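Local coordinates for RagA protein (Porphyromonas gingivalis, PDB 6SLN) that is a TonB-dependent receptor of the outer membrane that probably imports nutrients, such as peptides, through a beta-barrel closed by an internal plug domain, at residues Leu675-Ser681 with Arg705-Leu711; Gly730-Gly736 with Asn762-Lys768; Ile801-Gly806 with Trp898-Glu904. All coordinates share one frame; numbering follows the deposited sequence.

Interaction 1: residues Leu675-Ser681 with Arg705-Leu711; sequences LSWEKQS and RTTNDML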
loop_
_atom_site.group_PDB
_atom_site.type_symbol
_atom_site.label_atom_id
_atom_site.label_comp_id
_atom_site.label_asym_id
_atom_site.label_seq_id
_atom_site.Cartn_x
_atom_site.Cartn_y
_atom_site.Cartn_z
ATOM N N LEU A 675 2.707 -35.158 -0.648
ATOM C CA LEU A 675 3.615 -34.436 0.231
ATOM C C LEU A 675 3.243 -34.656 1.689
ATOM O O LEU A 675 2.094 -34.454 2.077
ATOM C CB LEU A 675 3.573 -32.946 -0.085
ATOM C CG LEU A 675 4.835 -32.177 0.329
ATOM C CD1 LEU A 675 6.097 -32.807 -0.280
ATOM C CD2 LEU A 675 4.718 -30.744 -0.094
ATOM N N SER A 676 4.220 -35.057 2.498
ATOM C CA SER A 676 3.996 -35.238 3.926
ATOM C C SER A 676 5.274 -34.876 4.681
ATOM O O SER A 676 6.259 -34.397 4.101
ATOM C CB SER A 676 3.520 -36.667 4.213
ATOM O OG SER A 676 3.010 -36.817 5.537
ATOM N N TRP A 677 5.235 -35.080 5.995
ATOM C CA TRP A 677 6.389 -34.827 6.846
ATOM C C TRP A 677 7.626 -35.553 6.346
ATOM O O TRP A 677 7.549 -36.685 5.853
ATOM C CB TRP A 677 6.107 -35.300 8.261
ATOM C CG TRP A 677 5.111 -34.502 8.939
ATOM C CD1 TRP A 677 3.763 -34.570 8.774
ATOM C CD2 TRP A 677 5.354 -33.495 9.920
ATOM N NE1 TRP A 677 3.145 -33.669 9.598
ATOM C CE2 TRP A 677 4.098 -32.989 10.312
ATOM C CE3 TRP A 677 6.506 -32.981 10.516
ATOM C CZ2 TRP A 677 3.963 -31.978 11.262
ATOM C CZ3 TRP A 677 6.371 -31.989 11.466
ATOM C CH2 TRP A 677 5.112 -31.494 11.829
ATOM N N GLU A 678 8.777 -34.893 6.493
ATOM C CA GLU A 678 10.062 -35.579 6.500
ATOM C C GLU A 678 10.274 -36.158 7.895
ATOM O O GLU A 678 10.063 -35.473 8.899
ATOM C CB GLU A 678 11.177 -34.609 6.113
ATOM C CG GLU A 678 12.596 -35.038 6.442
ATOM C CD GLU A 678 13.631 -33.971 6.035
ATOM O OE1 GLU A 678 13.767 -33.755 4.800
ATOM O OE2 GLU A 678 14.289 -33.352 6.934
ATOM N N LYS A 679 10.612 -37.435 7.974
ATOM C CA LYS A 679 10.650 -38.119 9.257
ATOM C C LYS A 679 12.082 -38.487 9.606
ATOM O O LYS A 679 12.804 -39.082 8.797
ATOM C CB LYS A 679 9.723 -39.337 9.257
ATOM C CG LYS A 679 8.247 -38.910 9.340
ATOM C CD LYS A 679 7.269 -40.059 9.544
ATOM C CE LYS A 679 6.684 -40.556 8.216
ATOM N NZ LYS A 679 6.094 -39.498 7.345
ATOM N N GLN A 680 12.493 -38.081 10.795
ATOM C CA GLN A 680 13.838 -38.274 11.280
ATOM C C GLN A 680 13.797 -39.150 12.517
ATOM O O GLN A 680 12.834 -39.122 13.287
ATOM C CB GLN A 680 14.500 -36.940 11.614
ATOM C CG GLN A 680 15.099 -36.264 10.402
ATOM C CD GLN A 680 15.879 -35.004 10.721
ATOM O OE1 GLN A 680 16.498 -34.879 11.787
ATOM N NE2 GLN A 680 15.836 -34.049 9.800
ATOM N N SER A 681 14.850 -39.942 12.686
ATOM C CA SER A 681 15.088 -40.658 13.923
ATOM C C SER A 681 16.479 -40.297 14.415
ATOM O O SER A 681 17.336 -39.886 13.633
ATOM C CB SER A 681 14.957 -42.171 13.736
ATOM O OG SER A 681 15.980 -42.661 12.895
ATOM N N ARG A 705 21.900 -40.209 13.422
ATOM C CA ARG A 705 20.676 -39.507 13.080
ATOM C C ARG A 705 20.331 -39.843 11.637
ATOM O O ARG A 705 21.185 -39.759 10.749
ATOM C CB ARG A 705 20.861 -37.990 13.310
ATOM C CG ARG A 705 20.159 -37.084 12.342
ATOM C CD ARG A 705 20.436 -35.628 12.670
ATOM N NE ARG A 705 19.426 -34.771 12.055
ATOM C CZ ARG A 705 19.601 -33.483 11.810
ATOM N NH1 ARG A 705 20.745 -32.906 12.140
ATOM N NH2 ARG A 705 18.631 -32.775 11.243
ATOM N N THR A 706 19.096 -40.254 11.411
ATOM C CA THR A 706 18.675 -40.740 10.110
ATOM C C THR A 706 17.463 -39.960 9.643
ATOM O O THR A 706 16.521 -39.749 10.413
ATOM C CB THR A 706 18.328 -42.217 10.171
ATOM O OG1 THR A 706 19.196 -42.866 11.113
ATOM C CG2 THR A 706 18.487 -42.843 8.800
ATOM N N THR A 707 17.484 -39.546 8.382
ATOM C CA THR A 707 16.355 -38.853 7.778
ATOM C C THR A 707 15.746 -39.702 6.670
ATOM O O THR A 707 16.457 -40.171 5.777
ATOM C CB THR A 707 16.765 -37.481 7.241
ATOM O OG1 THR A 707 17.502 -36.760 8.245
ATOM C CG2 THR A 707 15.529 -36.701 6.838
ATOM N N ASN A 708 14.427 -39.897 6.743
ATOM C CA ASN A 708 13.653 -40.675 5.782
ATOM C C ASN A 708 12.414 -39.889 5.385
ATOM O O ASN A 708 12.023 -38.938 6.064
ATOM C CB ASN A 708 13.242 -42.041 6.353
ATOM C CG ASN A 708 14.181 -43.146 5.939
ATOM O OD1 ASN A 708 15.202 -43.378 6.581
ATOM N ND2 ASN A 708 13.859 -43.812 4.833
ATOM N N ASP A 709 11.767 -40.330 4.299
ATOM C CA ASP A 709 10.732 -39.537 3.628
ATOM C C ASP A 709 11.262 -38.133 3.331
ATOM O O ASP A 709 10.563 -37.125 3.477
ATOM C CB ASP A 709 9.442 -39.483 4.450
ATOM C CG ASP A 709 8.719 -40.816 4.490
ATOM O OD1 ASP A 709 9.359 -41.819 4.155
ATOM O OD2 ASP A 709 7.520 -40.870 4.848
ATOM N N MET A 710 12.523 -38.084 2.899
ATOM C CA MET A 710 13.287 -36.845 2.866
ATOM C C MET A 710 12.616 -35.789 1.993
ATOM O O MET A 710 12.289 -36.038 0.827
ATOM C CB MET A 710 14.703 -37.143 2.369
ATOM C CG MET A 710 15.520 -35.921 1.996
ATOM S SD MET A 710 17.280 -36.187 2.251
ATOM C CE MET A 710 17.282 -36.029 4.020
ATOM N N LEU A 711 12.407 -34.603 2.562
ATOM C CA LEU A 711 11.802 -33.506 1.808
ATOM C C LEU A 711 12.867 -32.919 0.907
ATOM O O LEU A 711 13.686 -32.109 1.338
ATOM C CB LEU A 711 11.212 -32.456 2.742
ATOM C CG LEU A 711 9.803 -32.878 3.136
ATOM C CD1 LEU A 711 9.278 -32.143 4.362
ATOM C CD2 LEU A 711 8.894 -32.693 1.917
#
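Residues Glu678-Ser681 and Arg705-Asn708 run antiparallel, their strand axes 4.7 Å apart at closest approach; Lys679 with Asn708 and Ser681 with Thr706 form the hydrogen-bonded pairs, and Gln680 faces Thr707 in the non-hydrogen-bonded pair between them. The latter two side chains lie alongside each other, Gln680 CG 3.3 Å from Thr707 OG1. Beyond them Gln680 OE1 is gripped by two donors from one face of its amide, Arg705 NE at 2.9 Å and NH2 at 3.0 Å, amide and guanidinium planes 39° apart. Glu678, with CG anti to the backbone N (chi1 163°), extends past the methyl of Thr707, and its OE1 accepts from Leu711 N (2.8 Å) through the anti lone pair. A carboxylate suits this buried place because OE1 also bonds to Ser151 OG and OE2 to Asn641 ND2. At the partly exposed side, Lys679 NZ makes a salt bridge to Asp709 OD2, 3.2 Å away. Leu675 CD1 packs on Leu711 CD2 (3.6 Å), branched apolar chains in a buried position. Thr707 OG1 bonds to Gly150 O and Arg705 NH1 to His147 O, both in the plug, as expected for a TonB-dependent receptor barrel hairpin whose inner wall meets the plug.

Interaction 2: residues Gly730-Gly736 with Asn762-Lys768; sequences GSMKNTG and NRQEITK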
loop_
_atom_site.group_PDB
_atom_site.type_symbol
_atom_site.label_atom_id
_atom_site.label_comp_id
_atom_site.label_asym_id
_atom_site.label_seq_id
_atom_site.Cartn_x
_atom_site.Cartn_y
_atom_site.Cartn_z
ATOM N N GLY A 730 14.302 -39.980 -1.331
ATOM C CA GLY A 730 15.664 -40.140 -0.905
ATOM C C GLY A 730 15.816 -40.212 0.602
ATOM O O GLY A 730 14.847 -40.264 1.359
ATOM N N SER A 731 17.076 -40.240 1.037
ATOM C CA SER A 731 17.365 -40.286 2.467
ATOM C C SER A 731 18.842 -40.000 2.709
ATOM O O SER A 731 19.691 -40.234 1.844
ATOM C CB SER A 731 16.980 -41.639 3.079
ATOM O OG SER A 731 17.594 -42.689 2.369
ATOM N N MET A 732 19.121 -39.485 3.898
ATOM C CA MET A 732 20.448 -39.148 4.381
ATOM C C MET A 732 20.683 -39.849 5.705
ATOM O O MET A 732 19.887 -40.679 6.148
ATOM C CB MET A 732 20.629 -37.646 4.603
ATOM C CG MET A 732 20.605 -36.772 3.394
ATOM S SD MET A 732 20.514 -35.083 4.003
ATOM C CE MET A 732 22.186 -34.931 4.663
ATOM N N LYS A 733 21.762 -39.442 6.366
ATOM C CA LYS A 733 22.248 -40.043 7.596
ATOM C C LYS A 733 23.359 -39.144 8.123
ATOM O O LYS A 733 24.141 -38.590 7.341
ATOM C CB LYS A 733 22.756 -41.470 7.342
ATOM C CG LYS A 733 22.957 -42.337 8.576
ATOM C CD LYS A 733 23.919 -43.505 8.260
ATOM C CE LYS A 733 23.357 -44.830 8.735
ATOM N NZ LYS A 733 24.367 -45.704 9.404
ATOM N N ASN A 734 23.406 -38.984 9.441
ATOM C CA ASN A 734 24.382 -38.118 10.083
ATOM C C ASN A 734 24.917 -38.837 11.306
ATOM O O ASN A 734 24.148 -39.178 12.209
ATOM C CB ASN A 734 23.758 -36.775 10.463
ATOM C CG ASN A 734 23.945 -35.741 9.383
ATOM O OD1 ASN A 734 25.046 -35.241 9.172
ATOM N ND2 ASN A 734 22.879 -35.416 8.688
ATOM N N THR A 735 26.225 -39.081 11.330
ATOM C CA THR A 735 26.845 -39.834 12.409
ATOM C C THR A 735 28.026 -39.036 12.927
ATOM O O THR A 735 28.834 -38.543 12.135
ATOM C CB THR A 735 27.261 -41.215 11.921
ATOM O OG1 THR A 735 26.098 -41.872 11.401
ATOM C CG2 THR A 735 27.881 -42.059 13.057
ATOM N N GLY A 736 28.102 -38.884 14.246
ATOM C CA GLY A 736 29.067 -37.958 14.802
ATOM C C GLY A 736 29.218 -38.116 16.299
ATOM O O GLY A 736 28.577 -38.964 16.928
ATOM N N ASN A 762 31.325 -34.766 12.591
ATOM C CA ASN A 762 30.096 -35.277 11.999
ATOM C C ASN A 762 30.319 -35.761 10.576
ATOM O O ASN A 762 30.757 -34.987 9.719
ATOM C CB ASN A 762 29.008 -34.225 12.008
ATOM C CG ASN A 762 27.693 -34.790 11.547
ATOM O OD1 ASN A 762 26.936 -35.338 12.342
ATOM N ND2 ASN A 762 27.436 -34.710 10.246
ATOM N N ARG A 763 29.954 -37.017 10.315
ATOM C CA ARG A 763 30.053 -37.614 8.987
ATOM C C ARG A 763 28.660 -37.716 8.386
ATOM O O ARG A 763 27.792 -38.402 8.936
ATOM C CB ARG A 763 30.714 -38.995 9.036
ATOM C CG ARG A 763 31.106 -39.575 7.665
ATOM C CD ARG A 763 31.882 -38.566 6.827
ATOM N NE ARG A 763 32.618 -39.111 5.677
ATOM C CZ ARG A 763 32.079 -39.877 4.734
ATOM N NH1 ARG A 763 30.802 -40.240 4.813
ATOM N NH2 ARG A 763 32.818 -40.288 3.716
ATOM N N GLN A 764 28.462 -37.032 7.263
ATOM C CA GLN A 764 27.229 -37.047 6.492
ATOM C C GLN A 764 27.267 -38.181 5.470
ATOM O O GLN A 764 28.335 -38.580 5.002
ATOM C CB GLN A 764 27.050 -35.706 5.779
ATOM C CG GLN A 764 25.640 -35.330 5.428
ATOM C CD GLN A 764 25.583 -34.341 4.274
ATOM O OE1 GLN A 764 25.705 -34.734 3.106
ATOM N NE2 GLN A 764 25.403 -33.047 4.594
ATOM N N GLU A 765 26.087 -38.705 5.130
ATOM C CA GLU A 765 26.006 -39.741 4.101
ATOM C C GLU A 765 24.598 -39.703 3.516
ATOM O O GLU A 765 23.658 -40.220 4.129
ATOM C CB GLU A 765 26.339 -41.128 4.643
ATOM C CG GLU A 765 26.384 -42.215 3.530
ATOM C CD GLU A 765 26.500 -43.659 4.033
ATOM O OE1 GLU A 765 27.041 -43.891 5.134
ATOM O OE2 GLU A 765 26.053 -44.570 3.308
ATOM N N ILE A 766 24.472 -39.081 2.342
ATOM C CA ILE A 766 23.323 -39.350 1.490
ATOM C C ILE A 766 23.191 -40.852 1.342
ATOM O O ILE A 766 24.192 -41.560 1.237
ATOM C CB ILE A 766 23.509 -38.666 0.125
ATOM C CG1 ILE A 766 23.779 -37.165 0.327
ATOM C CG2 ILE A 766 22.309 -38.942 -0.784
ATOM C CD1 ILE A 766 24.354 -36.486 -0.883
ATOM N N THR A 767 21.968 -41.362 1.380
ATOM C CA THR A 767 21.774 -42.791 1.170
ATOM C C THR A 767 20.783 -43.116 0.057
ATOM O O THR A 767 20.737 -44.267 -0.389
ATOM C CB THR A 767 21.345 -43.482 2.484
ATOM O OG1 THR A 767 20.282 -42.759 3.105
ATOM C CG2 THR A 767 22.504 -43.528 3.457
ATOM N N LYS A 768 20.019 -42.144 -0.426
ATOM C CA LYS A 768 19.050 -42.365 -1.488
ATOM C C LYS A 768 18.692 -41.006 -2.050
ATOM O O LYS A 768 18.621 -40.023 -1.302
ATOM C CB LYS A 768 17.790 -43.084 -0.979
ATOM C CG LYS A 768 16.883 -43.623 -2.074
ATOM C CD LYS A 768 15.559 -44.218 -1.534
ATOM C CE LYS A 768 15.775 -45.287 -0.483
ATOM N NZ LYS A 768 15.538 -44.735 0.888
HETATM O O HOH W 1 25.711 -32.954 7.470
#
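Ser731 meets Thr767 and Lys768 together in a classic beta bulge, the more tightly knit end of this contact. Its carbonyl O accepts from both backbone amides, Thr767 N at 2.6 Å and Lys768 N at 3.0 Å, while its own N donates to Lys768 O. Small hydroxyl residues suit the bulge: Ser731 OG, placed between its backbone N and carbonyl carbon (chi1 54°), shares a hydrogen bond of 2.8 Å with Thr767 OG1, and Lys768 NZ curls back to the same OG. Gly730, just before, has a positive phi that glycine adopts readily, and with no side chain its CA can lie against Lys768 O.

Further along, Thr735 and Arg763 form a regular hydrogen-bonded pair. On the buried face next to it, Asn762 ND2 lies in the carbonyl plane of Asn734 and donates to a lone pair of its OD1 (2.7 Å). A water donates to that same OD1 and accepts from Gln764 NE2, linking amides that do not meet directly. Met732 supplies the apolar element here, its flexible chain bringing CE to 3.5 Å from Gln764 CD.

The other face is looser. Lys733 NZ stays 5.4 Å from Glu765 OE1, too far for a salt bridge, so any attraction is probably weak and longer-range; long polar chains suit this partly exposed side.

Strand 696-715 flanks 732-746 away from 752-764, with Tyr703 binding Asn762 OD1; from the plug, Thr149 O accepts from Asn734 ND2 and Leu152 packs on Met732, while Asn791 N donates to Gln764 OE1.

Interaction 3: residues Ile801-Gly806 with Trp898-Glu904; sequences IDKKTG and WTEDNKE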
loop_
_atom_site.group_PDB
_atom_site.type_symbol
_atom_site.label_atom_id
_atom_site.label_comp_id
_atom_site.label_asym_id
_atom_site.label_seq_id
_atom_site.Cartn_x
_atom_site.Cartn_y
_atom_site.Cartn_z
ATOM N N ILE A 801 50.232 -26.218 -15.921
ATOM C CA ILE A 801 50.382 -25.838 -17.314
ATOM C C ILE A 801 51.459 -26.709 -17.950
ATOM O O ILE A 801 52.412 -27.129 -17.290
ATOM C CB ILE A 801 50.699 -24.336 -17.478
ATOM C CG1 ILE A 801 52.134 -24.016 -17.068
ATOM C CG2 ILE A 801 49.725 -23.500 -16.667
ATOM C CD1 ILE A 801 52.661 -22.711 -17.692
ATOM N N ASP A 802 51.254 -27.032 -19.218
ATOM C CA ASP A 802 52.300 -27.584 -20.055
ATOM C C ASP A 802 53.262 -26.454 -20.412
ATOM O O ASP A 802 52.875 -25.483 -21.076
ATOM C CB ASP A 802 51.656 -28.211 -21.287
ATOM C CG ASP A 802 52.653 -28.652 -22.312
ATOM O OD1 ASP A 802 53.867 -28.712 -22.012
ATOM O OD2 ASP A 802 52.197 -28.936 -23.434
ATOM N N LYS A 803 54.514 -26.564 -19.962
ATOM C CA LYS A 803 55.468 -25.462 -20.089
ATOM C C LYS A 803 56.089 -25.353 -21.478
ATOM O O LYS A 803 56.861 -24.416 -21.722
ATOM C CB LYS A 803 56.563 -25.597 -19.031
ATOM C CG LYS A 803 55.998 -25.801 -17.633
ATOM C CD LYS A 803 56.695 -24.898 -16.640
ATOM C CE LYS A 803 56.741 -25.517 -15.256
ATOM N NZ LYS A 803 58.151 -25.755 -14.835
ATOM N N LYS A 804 55.756 -26.274 -22.386
ATOM C CA LYS A 804 56.122 -26.187 -23.793
ATOM C C LYS A 804 55.072 -25.470 -24.638
ATOM O O LYS A 804 55.358 -25.130 -25.799
ATOM C CB LYS A 804 56.368 -27.597 -24.346
ATOM C CG LYS A 804 57.121 -28.506 -23.373
ATOM C CD LYS A 804 56.872 -29.974 -23.649
ATOM C CE LYS A 804 57.681 -30.485 -24.828
ATOM N NZ LYS A 804 57.471 -31.953 -25.028
ATOM N N THR A 805 53.862 -25.225 -24.072
ATOM C CA THR A 805 52.809 -24.439 -24.715
ATOM C C THR A 805 52.280 -23.296 -23.859
ATOM O O THR A 805 51.791 -22.310 -24.419
ATOM C CB THR A 805 51.598 -25.326 -25.092
ATOM O OG1 THR A 805 50.987 -25.889 -23.900
ATOM C CG2 THR A 805 52.016 -26.445 -25.985
ATOM N N GLY A 806 52.329 -23.391 -22.538
ATOM C CA GLY A 806 51.606 -22.464 -21.705
ATOM C C GLY A 806 50.140 -22.785 -21.504
ATOM O O GLY A 806 49.412 -21.952 -20.950
ATOM N N TRP A 898 52.975 -17.283 -19.052
ATOM C CA TRP A 898 53.864 -18.035 -19.933
ATOM C C TRP A 898 53.950 -17.375 -21.298
ATOM O O TRP A 898 52.933 -17.051 -21.912
ATOM C CB TRP A 898 53.365 -19.472 -20.079
ATOM C CG TRP A 898 54.222 -20.408 -20.911
ATOM C CD1 TRP A 898 55.045 -21.389 -20.441
ATOM C CD2 TRP A 898 54.285 -20.492 -22.347
ATOM N NE1 TRP A 898 55.628 -22.064 -21.485
ATOM C CE2 TRP A 898 55.184 -21.531 -22.665
ATOM C CE3 TRP A 898 53.677 -19.788 -23.389
ATOM C CZ2 TRP A 898 55.500 -21.873 -23.977
ATOM C CZ3 TRP A 898 54.000 -20.122 -24.691
ATOM C CH2 TRP A 898 54.899 -21.160 -24.973
ATOM N N THR A 899 55.174 -17.152 -21.757
ATOM C CA THR A 899 55.453 -16.701 -23.107
ATOM C C THR A 899 56.553 -17.588 -23.655
ATOM O O THR A 899 57.129 -18.410 -22.940
ATOM C CB THR A 899 55.857 -15.210 -23.158
ATOM O OG1 THR A 899 57.276 -15.060 -22.997
ATOM C CG2 THR A 899 55.123 -14.394 -22.077
ATOM N N GLU A 900 56.842 -17.439 -24.943
ATOM C CA GLU A 900 57.996 -18.139 -25.485
ATOM C C GLU A 900 59.274 -17.691 -24.798
ATOM O O GLU A 900 60.189 -18.497 -24.596
ATOM C CB GLU A 900 58.093 -17.916 -26.990
ATOM C CG GLU A 900 58.574 -19.144 -27.738
ATOM C CD GLU A 900 57.874 -20.405 -27.267
ATOM O OE1 GLU A 900 56.666 -20.559 -27.560
ATOM O OE2 GLU A 900 58.528 -21.236 -26.601
ATOM N N ASP A 901 59.344 -16.423 -24.411
ATOM C CA ASP A 901 60.524 -15.891 -23.748
ATOM C C ASP A 901 60.470 -16.057 -22.236
ATOM O O ASP A 901 61.416 -15.662 -21.548
ATOM C CB ASP A 901 60.704 -14.411 -24.100
ATOM C CG ASP A 901 60.472 -14.126 -25.576
ATOM O OD1 ASP A 901 61.231 -14.651 -26.422
ATOM O OD2 ASP A 901 59.523 -13.378 -25.888
ATOM N N ASN A 902 59.404 -16.641 -21.703
ATOM C CA ASN A 902 59.288 -16.813 -20.259
ATOM C C ASN A 902 58.547 -18.118 -20.039
ATOM O O ASN A 902 57.336 -18.198 -20.261
ATOM C CB ASN A 902 58.553 -15.643 -19.607
ATOM C CG ASN A 902 58.212 -15.908 -18.152
ATOM O OD1 ASN A 902 59.017 -16.457 -17.402
ATOM N ND2 ASN A 902 57.005 -15.545 -17.755
ATOM N N LYS A 903 59.267 -19.135 -19.600
ATOM C CA LYS A 903 58.734 -20.480 -19.615
ATOM C C LYS A 903 58.830 -21.199 -18.288
ATOM O O LYS A 903 58.042 -22.123 -18.059
ATOM C CB LYS A 903 59.446 -21.310 -20.685
ATOM C CG LYS A 903 58.621 -21.528 -21.915
ATOM C CD LYS A 903 59.302 -22.506 -22.836
ATOM C CE LYS A 903 60.046 -21.795 -23.937
ATOM N NZ LYS A 903 60.173 -22.680 -25.130
ATOM N N GLU A 904 59.761 -20.829 -17.413
ATOM C CA GLU A 904 59.766 -21.378 -16.061
ATOM C C GLU A 904 58.777 -20.538 -15.264
ATOM O O GLU A 904 59.120 -19.595 -14.545
ATOM C CB GLU A 904 61.166 -21.393 -15.463
ATOM C CG GLU A 904 62.192 -22.162 -16.302
ATOM C CD GLU A 904 61.727 -23.559 -16.702
ATOM O OE1 GLU A 904 61.940 -23.945 -17.876
ATOM O OE2 GLU A 904 61.157 -24.276 -15.846
#
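The tight turn that joins strands 792-802 and 807-812 of a hairpin receives the indole of Trp898 from the loop 898-904. Trp898 has CG anti to its backbone N (chi1 -177°), which carries the ring across to the turn. There NE1 donates to Lys803 O at 2.7 Å; the oxygen lies near the ring plane, whereas the nitrogen stands above the plane of that carbonyl. The Thr805-Gly806 peptide covers one face of the indole, Thr805 O at the six-membered ring and Gly806 CA 3.5 Å from the centroid of the five-membered ring in a CH-pi contact. Glycine suits the place twice over: with no side chain, CA can lie directly on the ring, and the positive phi is one it takes readily.

The turn is braced from within. Asp802 OD1 accepts from Lys804 N in an Asx turn, and Asp802 O takes the amides of both Thr805 and Gly806, bonds that close the turn and present its outer backbone to the tryptophan. This hairpin belongs to a small antiparallel sheet carried on the long excursion between barrel strands 752-764 and 844-853, probably on the extracellular side. The opposite face of the indole is lined by its own loop, Glu900 N and Asn902 O both standing over it toward the rim.

Nearer solvent the contact passes to long, charged chains. The methylenes of Lys903 run past the turn, CD 3.3 Å from Lys803 O, and its amine forms a salt bridge with Glu900. Lys803 reaches across Glu904 at about a right angle, giving a salt bridge of 3.5 Å between NZ and OE2.

Interactions 1 and 2 are neighbours in the barrel wall, about 12 Å apart between centres, and share a seam: Arg705 O is probably hydrogen-bonded to Asn734 N (2.7 Å), and Met710 CE packs on Met732 SD. Both pair adjacent antiparallel strands with a polar face toward the plug, but interaction 1 is the more buried, relying on a carboxylate held by several donors and a guanidinium that grips an amide oxygen, whereas interaction 2 uses neutral amides, a water and a bulge. Interaction 3 stands apart, its centre about 46 Å from that of interaction 2; there no strands pair, and one tryptophan joins a hairpin turn to a loop, beside a single long salt bridge on the surface.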